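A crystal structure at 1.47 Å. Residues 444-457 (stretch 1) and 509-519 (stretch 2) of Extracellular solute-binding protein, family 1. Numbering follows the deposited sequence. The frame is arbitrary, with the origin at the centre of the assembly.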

ATOM      1  N   PRO A 444      -3.458  17.674   2.370  1.00 10.13           N
ATOM      2  CA  PRO A 444      -2.599  16.485   2.441  1.00 12.96           C
ATOM      3  C   PRO A 444      -1.454  16.602   3.420  1.00 11.27           C
ATOM      4  O   PRO A 444      -0.757  15.600   3.664  1.00 12.53           O
ATOM      5  CB  PRO A 444      -2.096  16.324   1.006  1.00 17.47           C
ATOM      6  CG  PRO A 444      -2.217  17.651   0.424  1.00 16.55           C
ATOM      7  CD  PRO A 444      -3.352  18.369   1.083  1.00 13.52           C
ATOM      8  N   VAL A 445      -1.227  17.792   3.982  1.00 10.81           N
ATOM      9  CA  VAL A 445      -0.253  17.982   5.047  1.00 12.17           C
ATOM     10  C   VAL A 445      -0.916  18.163   6.406  1.00 12.80           C
ATOM     11  O   VAL A 445      -0.465  17.579   7.391  1.00 13.88           O
ATOM     12  CB  VAL A 445       0.667  19.173   4.734  1.00 14.12           C
ATOM     13  CG1 VAL A 445       1.606  19.427   5.897  1.00 18.18           C
ATOM     14  CG2 VAL A 445       1.430  18.934   3.465  1.00 17.05           C
ATOM     15  N   LYS A 446      -1.989  18.951   6.485  1.00 11.20           N
ATOM     16  CA  LYS A 446      -2.597  19.274   7.771  1.00 12.89           C
ATOM     17  C   LYS A 446      -3.596  18.222   8.241  1.00 10.44           C
ATOM     18  O   LYS A 446      -3.827  18.105   9.451  1.00 11.03           O
ATOM     19  CB  LYS A 446      -3.250  20.660   7.735  1.00 13.76           C
ATOM     20  CG  LYS A 446      -2.202  21.733   7.423  1.00 18.55           C
ATOM     21  CD  LYS A 446      -2.629  23.130   7.812  1.00 22.74           C
ATOM     22  CE  LYS A 446      -3.619  23.673   6.843  1.00 25.04           C
ATOM     23  NZ  LYS A 446      -4.198  24.944   7.421  1.00 30.80           N
ATOM     24  N   ASP A 447      -4.153  17.410   7.320  1.00 11.38           N
ATOM     25  CA  ASP A 447      -5.210  16.457   7.644  1.00 11.25           C
ATOM     26  C   ASP A 447      -4.789  15.015   7.356  1.00 10.92           C
ATOM     27  O   ASP A 447      -5.650  14.136   7.204  1.00 11.35           O
ATOM     28  CB  ASP A 447      -6.502  16.783   6.879  1.00 10.01           C
ATOM     29  CG  ASP A 447      -6.999  18.194   7.108  1.00 12.37           C
ATOM     30  OD1 ASP A 447      -6.862  18.700   8.232  1.00 13.23           O
ATOM     31  OD2 ASP A 447      -7.569  18.784   6.164  1.00 12.78           O
ATOM     32  N   TYR A 448      -3.487  14.775   7.267  1.00 10.70           N
ATOM     33  CA  TYR A 448      -2.933  13.474   6.906  1.00 10.53           C
ATOM     34  C   TYR A 448      -1.499  13.472   7.396  1.00 12.48           C
ATOM     35  O   TYR A 448      -0.759  14.423   7.119  1.00 13.60           O
ATOM     36  CB  TYR A 448      -2.961  13.315   5.369  1.00 13.92           C
ATOM     37  CG  TYR A 448      -2.459  11.989   4.837  1.00 11.78           C
ATOM     38  CD1 TYR A 448      -3.316  10.925   4.705  1.00 10.82           C
ATOM     39  CD2 TYR A 448      -1.134  11.824   4.435  1.00 14.31           C
ATOM     40  CE1 TYR A 448      -2.865   9.707   4.210  1.00 12.05           C
ATOM     41  CE2 TYR A 448      -0.690  10.622   3.917  1.00 13.50           C
ATOM     42  CZ  TYR A 448      -1.569   9.582   3.828  1.00 13.95           C
ATOM     43  OH  TYR A 448      -1.112   8.370   3.345  1.00 14.15           O
ATOM     44  N   ILE A 449      -1.098  12.439   8.132  1.00 11.28           N
ATOM     45  CA  ILE A 449       0.294  12.296   8.545  1.00 11.56           C
ATOM     46  C   ILE A 449       1.104  11.856   7.333  1.00 13.60           C
ATOM     47  O   ILE A 449       0.906  10.731   6.857  1.00 14.27           O
ATOM     48  CB  ILE A 449       0.423  11.283   9.687  1.00 10.63           C
ATOM     49  CG1 ILE A 449      -0.422  11.724  10.893  1.00 10.48           C
ATOM     50  CG2 ILE A 449       1.889  11.100  10.040  1.00 14.05           C
ATOM     51  CD1 ILE A 449      -0.624  10.600  11.892  1.00 14.26           C
ATOM     52  N   PRO A 450       1.974  12.698   6.775  1.00 14.25           N
ATOM     53  CA  PRO A 450       2.646  12.316   5.525  1.00 15.17           C
ATOM     54  C   PRO A 450       3.468  11.046   5.653  1.00 14.54           C
ATOM     55  O   PRO A 450       4.009  10.704   6.721  1.00 13.68           O
ATOM     56  CB  PRO A 450       3.520  13.537   5.193  1.00 14.58           C
ATOM     57  CG  PRO A 450       2.780  14.681   5.803  1.00 14.72           C
ATOM     58  CD  PRO A 450       2.250  14.107   7.114  1.00 13.10           C
ATOM     59  N   ASP A 451       3.553  10.338   4.524  1.00 15.85           N
ATOM     60  CA  ASP A 451       4.199   9.046   4.497  1.00 13.59           C
ATOM     61  C   ASP A 451       5.666   9.126   4.911  1.00 15.98           C
ATOM     62  O   ASP A 451       6.223   8.115   5.353  1.00 17.54           O
ATOM     63  CB  ASP A 451       4.096   8.488   3.077  1.00 15.16           C
ATOM     64  CG  ASP A 451       2.666   8.316   2.607  1.00 18.27           C
ATOM     65  OD1 ASP A 451       1.756   8.279   3.463  1.00 17.81           O
ATOM     66  OD2 ASP A 451       2.455   8.199   1.361  1.00 19.97           O
ATOM     67  N   TYR A 452       6.296  10.287   4.780  1.00 13.76           N
ATOM     68  CA  TYR A 452       7.713  10.459   5.079  1.00 16.13           C
ATOM     69  C   TYR A 452       8.005  10.769   6.551  1.00 21.01           C
ATOM     70  O   TYR A 452       9.176  10.936   6.908  1.00 23.03           O
ATOM     71  CB  TYR A 452       8.312  11.542   4.179  1.00 14.48           C
ATOM     72  CG  TYR A 452       7.535  12.837   4.065  1.00 15.62           C
ATOM     73  CD1 TYR A 452       7.608  13.795   5.066  1.00 16.95           C
ATOM     74  CD2 TYR A 452       6.767  13.118   2.948  1.00 19.13           C
ATOM     75  CE1 TYR A 452       6.935  14.970   4.971  1.00 18.29           C
ATOM     76  CE2 TYR A 452       6.068  14.311   2.851  1.00 16.54           C
ATOM     77  CZ  TYR A 452       6.164  15.235   3.861  1.00 16.93           C
ATOM     78  OH  TYR A 452       5.470  16.438   3.806  1.00 20.48           O
ATOM     79  N   VAL A 453       6.994  10.863   7.409  1.00 15.88           N
ATOM     80  CA  VAL A 453       7.231  11.153   8.824  1.00 16.49           C
ATOM     81  C   VAL A 453       7.819   9.899   9.458  1.00 17.11           C
ATOM     82  O   VAL A 453       7.107   8.913   9.646  1.00 19.96           O
ATOM     83  CB  VAL A 453       5.937  11.574   9.532  1.00 14.37           C
ATOM     84  CG1 VAL A 453       6.193  11.836  11.026  1.00 16.61           C
ATOM     85  CG2 VAL A 453       5.368  12.825   8.894  1.00 14.60           C
ATOM     86  N   ASN A 454       9.115   9.943   9.767  1.00 21.83           N
ATOM     87  CA  ASN A 454       9.896   8.775  10.190  1.00 23.80           C
ATOM     88  C   ASN A 454      10.414   9.005  11.614  1.00 18.01           C
ATOM     89  O   ASN A 454      11.395   9.745  11.784  1.00 21.43           O
ATOM     90  CB  ASN A 454      11.101   8.612   9.246  1.00 27.33           C
ATOM     91  CG  ASN A 454      10.719   8.494   7.751  1.00 32.91           C
ATOM     92  OD1 ASN A 454      11.317   9.154   6.867  1.00 33.12           O
ATOM     93  ND2 ASN A 454       9.763   7.632   7.463  1.00 35.12           N
ATOM     94  N   PRO A 455       9.815   8.397  12.652  1.00 16.02           N
ATOM     95  CA  PRO A 455      10.373   8.539  14.012  1.00 19.97           C
ATOM     96  C   PRO A 455      11.762   7.936  14.103  1.00 27.14           C
ATOM     97  O   PRO A 455      12.088   6.973  13.409  1.00 24.70           O
ATOM     98  CB  PRO A 455       9.391   7.754  14.881  1.00 21.36           C
ATOM     99  CG  PRO A 455       8.108   7.749  14.105  1.00 22.73           C
ATOM    100  CD  PRO A 455       8.555   7.640  12.684  1.00 18.32           C
ATOM    101  N   ASP A 456      12.577   8.500  14.995  1.00 23.09           N
ATOM    102  CA  ASP A 456      13.924   8.000  15.189  1.00 23.07           C
ATOM    103  C   ASP A 456      13.895   6.626  15.855  1.00 19.02           C
ATOM    104  O   ASP A 456      12.836   6.107  16.221  1.00 18.74           O
ATOM    105  CB  ASP A 456      14.776   9.034  15.927  1.00 20.75           C
ATOM    106  CG  ASP A 456      14.459   9.152  17.417  1.00 20.76           C
ATOM    107  OD1 ASP A 456      13.607   8.422  17.967  1.00 19.81           O
ATOM    108  OD2 ASP A 456      15.090  10.022  18.042  1.00 26.14           O
ATOM    109  N   PRO A 457      15.060   5.973  15.967  1.00 20.08           N
ATOM    110  CA  PRO A 457      15.057   4.587  16.442  1.00 20.05           C
ATOM    111  C   PRO A 457      14.500   4.420  17.829  1.00 15.94           C
ATOM    112  O   PRO A 457      13.731   3.483  18.055  1.00 17.69           O
ATOM    113  CB  PRO A 457      16.538   4.174  16.361  1.00 23.43           C
ATOM    114  CG  PRO A 457      17.139   5.100  15.403  1.00 26.44           C
ATOM    115  CD  PRO A 457      16.405   6.398  15.538  1.00 26.12           C
ATOM    116  N   ILE A 509       4.319  11.086  20.554  1.00 13.15           N
ATOM    117  CA  ILE A 509       5.465  10.783  19.701  1.00 13.41           C
ATOM    118  C   ILE A 509       5.160  11.104  18.244  1.00 11.58           C
ATOM    119  O   ILE A 509       5.952  11.766  17.561  1.00 12.32           O
ATOM    120  CB  ILE A 509       5.889   9.312  19.881  1.00 14.12           C
ATOM    121  CG1 ILE A 509       6.558   9.147  21.249  1.00 13.55           C
ATOM    122  CG2 ILE A 509       6.805   8.872  18.752  1.00 16.92           C
ATOM    123  CD1 ILE A 509       6.829   7.676  21.641  1.00 16.68           C
ATOM    124  N   TRP A 510       3.978  10.692  17.760  1.00 10.63           N
ATOM    125  CA  TRP A 510       3.632  10.978  16.374  1.00 11.63           C
ATOM    126  C   TRP A 510       3.450  12.474  16.163  1.00 11.79           C
ATOM    127  O   TRP A 510       3.854  13.006  15.124  1.00 11.96           O
ATOM    128  CB  TRP A 510       2.387  10.201  15.937  1.00 11.51           C
ATOM    129  CG  TRP A 510       2.721   8.821  15.478  1.00 11.56           C
ATOM    130  CD1 TRP A 510       2.369   7.650  16.076  1.00 12.13           C
ATOM    131  CD2 TRP A 510       3.467   8.472  14.296  1.00 12.58           C
ATOM    132  NE1 TRP A 510       2.861   6.589  15.338  1.00 12.67           N
ATOM    133  CE2 TRP A 510       3.547   7.072  14.259  1.00 11.65           C
ATOM    134  CE3 TRP A 510       4.092   9.209  13.289  1.00 13.23           C
ATOM    135  CZ2 TRP A 510       4.205   6.381  13.237  1.00 14.79           C
ATOM    136  CZ3 TRP A 510       4.759   8.521  12.272  1.00 16.10           C
ATOM    137  CH2 TRP A 510       4.808   7.122  12.261  1.00 17.50           C
ATOM    138  N   GLN A 511       2.851  13.178  17.129  1.00 10.50           N
ATOM    139  CA  GLN A 511       2.737  14.627  16.981  1.00  9.88           C
ATOM    140  C   GLN A 511       4.109  15.269  16.852  1.00 13.95           C
ATOM    141  O   GLN A 511       4.307  16.184  16.044  1.00 12.36           O
ATOM    142  CB  GLN A 511       1.994  15.244  18.158  1.00 11.01           C
ATOM    143  CG  GLN A 511       1.847  16.760  18.060  1.00 11.14           C
ATOM    144  CD  GLN A 511       0.719  17.189  17.129  1.00 12.00           C
ATOM    145  OE1 GLN A 511      -0.459  16.957  17.422  1.00 12.09           O
ATOM    146  NE2 GLN A 511       1.073  17.854  16.033  1.00 12.69           N
ATOM    147  N   LYS A 512       5.057  14.838  17.676  1.00 12.81           N
ATOM    148  CA  LYS A 512       6.394  15.424  17.649  1.00 11.81           C
ATOM    149  C   LYS A 512       7.044  15.255  16.286  1.00 13.90           C
ATOM    150  O   LYS A 512       7.570  16.213  15.716  1.00 15.11           O
ATOM    151  CB  LYS A 512       7.258  14.774  18.728  1.00 12.46           C
ATOM    152  CG  LYS A 512       8.687  15.307  18.749  1.00 14.00           C
ATOM    153  CD  LYS A 512       9.503  14.703  19.850  1.00 13.97           C
ATOM    154  CE  LYS A 512       9.816  13.273  19.560  1.00 12.86           C
ATOM    155  NZ  LYS A 512      10.725  12.642  20.582  1.00 14.79           N
ATOM    156  N   TRP A 513       7.051  14.036  15.758  1.00 13.45           N
ATOM    157  CA  TRP A 513       7.725  13.820  14.475  1.00 14.22           C
ATOM    158  C   TRP A 513       6.948  14.453  13.331  1.00 15.46           C
ATOM    159  O   TRP A 513       7.541  14.998  12.392  1.00 15.59           O
ATOM    160  CB  TRP A 513       7.949  12.336  14.243  1.00 12.66           C
ATOM    161  CG  TRP A 513       9.001  11.822  15.169  1.00 13.52           C
ATOM    162  CD1 TRP A 513       8.811  11.067  16.289  1.00 13.13           C
ATOM    163  CD2 TRP A 513      10.395  12.138  15.126  1.00 17.37           C
ATOM    164  NE1 TRP A 513      10.017  10.870  16.940  1.00 14.86           N
ATOM    165  CE2 TRP A 513      10.996  11.530  16.251  1.00 16.43           C
ATOM    166  CE3 TRP A 513      11.195  12.881  14.250  1.00 22.58           C
ATOM    167  CZ2 TRP A 513      12.371  11.608  16.495  1.00 19.76           C
ATOM    168  CZ3 TRP A 513      12.562  12.964  14.500  1.00 26.93           C
ATOM    169  CH2 TRP A 513      13.132  12.331  15.619  1.00 19.28           C
ATOM    170  N   TYR A 514       5.618  14.414  13.404  1.00 12.23           N
ATOM    171  CA  TYR A 514       4.825  15.145  12.427  1.00 13.79           C
ATOM    172  C   TYR A 514       5.222  16.618  12.399  1.00 14.45           C
ATOM    173  O   TYR A 514       5.402  17.212  11.328  1.00 15.96           O
ATOM    174  CB  TYR A 514       3.359  14.965  12.781  1.00 12.20           C
ATOM    175  CG  TYR A 514       2.406  15.805  12.000  1.00 12.30           C
ATOM    176  CD1 TYR A 514       1.902  15.384  10.764  1.00 13.37           C
ATOM    177  CD2 TYR A 514       1.972  17.008  12.508  1.00 13.38           C
ATOM    178  CE1 TYR A 514       0.998  16.166  10.046  1.00 13.09           C
ATOM    179  CE2 TYR A 514       1.068  17.787  11.813  1.00 13.26           C
ATOM    180  CZ  TYR A 514       0.575  17.364  10.577  1.00 13.59           C
ATOM    181  OH  TYR A 514      -0.326  18.175   9.896  1.00 13.78           O
ATOM    182  N   ASP A 515       5.366  17.226  13.570  1.00 13.41           N
ATOM    183  CA  ASP A 515       5.757  18.636  13.643  1.00 13.21           C
ATOM    184  C   ASP A 515       7.159  18.851  13.071  1.00 16.73           C
ATOM    185  O   ASP A 515       7.384  19.781  12.291  1.00 18.35           O
ATOM    186  CB  ASP A 515       5.685  19.122  15.093  1.00 15.52           C
ATOM    187  CG  ASP A 515       4.274  19.257  15.605  1.00 15.66           C
ATOM    188  OD1 ASP A 515       3.322  19.228  14.799  1.00 14.63           O
ATOM    189  OD2 ASP A 515       4.111  19.397  16.829  1.00 17.11           O
ATOM    190  N   ILE A 516       8.115  18.001  13.450  1.00 14.97           N
ATOM    191  CA  ILE A 516       9.491  18.130  12.951  1.00 16.86           C
ATOM    192  C   ILE A 516       9.507  18.122  11.425  1.00 18.54           C
ATOM    193  O   ILE A 516      10.185  18.943  10.789  1.00 19.71           O
ATOM    194  CB  ILE A 516      10.374  17.011  13.533  1.00 18.53           C
ATOM    195  CG1 ILE A 516      10.667  17.285  15.018  1.00 23.16           C
ATOM    196  CG2 ILE A 516      11.670  16.858  12.738  1.00 23.08           C
ATOM    197  CD1 ILE A 516      11.322  16.114  15.749  1.00 20.09           C
ATOM    198  N   TYR A 517       8.752  17.197  10.817  1.00 17.09           N
ATOM    199  CA  TYR A 517       8.798  17.016   9.363  1.00 19.05           C
ATOM    200  C   TYR A 517       7.947  18.032   8.602  1.00 22.37           C
ATOM    201  O   TYR A 517       8.243  18.329   7.441  1.00 24.12           O
ATOM    202  CB  TYR A 517       8.325  15.609   8.997  1.00 16.46           C
ATOM    203  CG  TYR A 517       9.383  14.543   9.014  1.00 19.88           C
ATOM    204  CD1 TYR A 517       9.649  13.798  10.159  1.00 20.88           C
ATOM    205  CD2 TYR A 517      10.090  14.235   7.851  1.00 25.17           C
ATOM    206  CE1 TYR A 517      10.610  12.794  10.143  1.00 21.71           C
ATOM    207  CE2 TYR A 517      11.048  13.244   7.837  1.00 26.27           C
ATOM    208  CZ  TYR A 517      11.301  12.520   8.975  1.00 28.45           C
ATOM    209  OH  TYR A 517      12.256  11.522   8.913  1.00 34.20           O
ATOM    210  N   THR A 518       6.902  18.590   9.204  1.00 16.62           N
ATOM    211  CA  THR A 518       5.933  19.364   8.437  1.00 17.29           C
ATOM    212  C   THR A 518       5.835  20.826   8.823  1.00 18.96           C
ATOM    213  O   THR A 518       5.262  21.605   8.048  1.00 21.36           O
ATOM    214  CB  THR A 518       4.528  18.730   8.506  1.00 17.98           C
ATOM    215  OG1 THR A 518       3.709  19.321   7.502  1.00 41.63           O
ATOM    216  CG2 THR A 518       3.904  19.001   9.797  1.00 11.36           C
ATOM    217  N   LYS A 519       6.375  21.233   9.975  1.00 19.10           N
ATOM    218  CA  LYS A 519       6.183  22.580  10.481  1.00 22.29           C
ATOM    219  C   LYS A 519       7.526  23.277  10.641  1.00 24.39           C
ATOM    220  O   LYS A 519       8.543  22.643  10.958  1.00 24.19           O
ATOM    221  CB  LYS A 519       5.446  22.565  11.828  1.00 19.94           C
ATOM    222  CG  LYS A 519       4.018  22.066  11.703  1.00 20.73           C
ATOM    223  CD  LYS A 519       3.268  22.111  13.032  1.00 17.18           C
ATOM    224  CE  LYS A 519       1.934  21.379  12.914  1.00 18.86           C
ATOM    225  NZ  LYS A 519       1.238  21.296  14.216  1.00 16.54           N
TER
HETATM  226  O   HOH W   1       6.425  18.642   4.817  1.00 30.02           O

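The strongest polar link between the two stretches is a short hydrogen bond from the phenol of Tyr514 to the backbone of stretch 1, with Tyr514 OH donating to Val445 O at 2.6 Å. Tyr514 lies on the helix of stretch 2, and its t rotamer carries the ring from a sideways CA-to-CB bond to the irregular chain of stretch 1, where the hydroxyl satisfies a carbonyl that belongs to no helix or strand. A second, weak hydrogen bond runs from Tyr517 OH to Asn454 O at 3.5 Å. A water adds a bridge: it lies 2.6 Å from Tyr452 OH and donates to Tyr517 O at 3.2 Å, tying a side chain of stretch 1 to the helix backbone near its C-terminal end.

Beyond these few polar links, the contact is largely one of aromatic side chains from the helix against the irregular chain, and the two sides together bury 781 Å². Trp510, Trp513, Tyr514 and Tyr517 follow the i, i+3, i+4, i+7 spacing that places residues along one side of a helix. Stretch 1 meets them chiefly with Val453 and Pro455, and its backbone comes close, Tyr452 O lying 3.1 Å from Tyr517 CE2. The type I turn from Pro450 to Val453, closed by Val453 N donating to Pro450 O at 3.1 Å, leads into the heart of the contact.

Val453 is buried there. Its CA sits over the face of the Tyr517 ring, 3.9 Å from the centroid, while Val453 CG1 reaches Trp513 CB at 3.7 Å and Trp510 CZ3 at 3.8 Å. A branched but short side chain suits this position, since it fills the space between the rings while the main chain stays against Tyr517.

Pro455 serves two tryptophans. Its CA lies almost exactly on the normal of the Trp513 five-membered ring, 3.6 Å from the centroid, and its CG covers a face of the Trp510 six-membered ring at 4.0 Å from that centroid. The rigid ring of proline offers C-H groups to both indoles. Asp456 follows alongside, its CG 3.4 Å from Trp513 CZ2, while its carboxylate caps a helix that begins immediately after it.

Around Tyr514, Pro450 CD approaches the ring edge 3.8 Å from Tyr514 CE1, and Ile449 CG1 lies 4.3 Å from Tyr514 CD1, so apolar groups pack against part of the buried ring, while Val445 O and Tyr448 O lie at its edge. Tyr452, in the p rotamer, brings its CD1 to 3.8 Å from Tyr517 CD2.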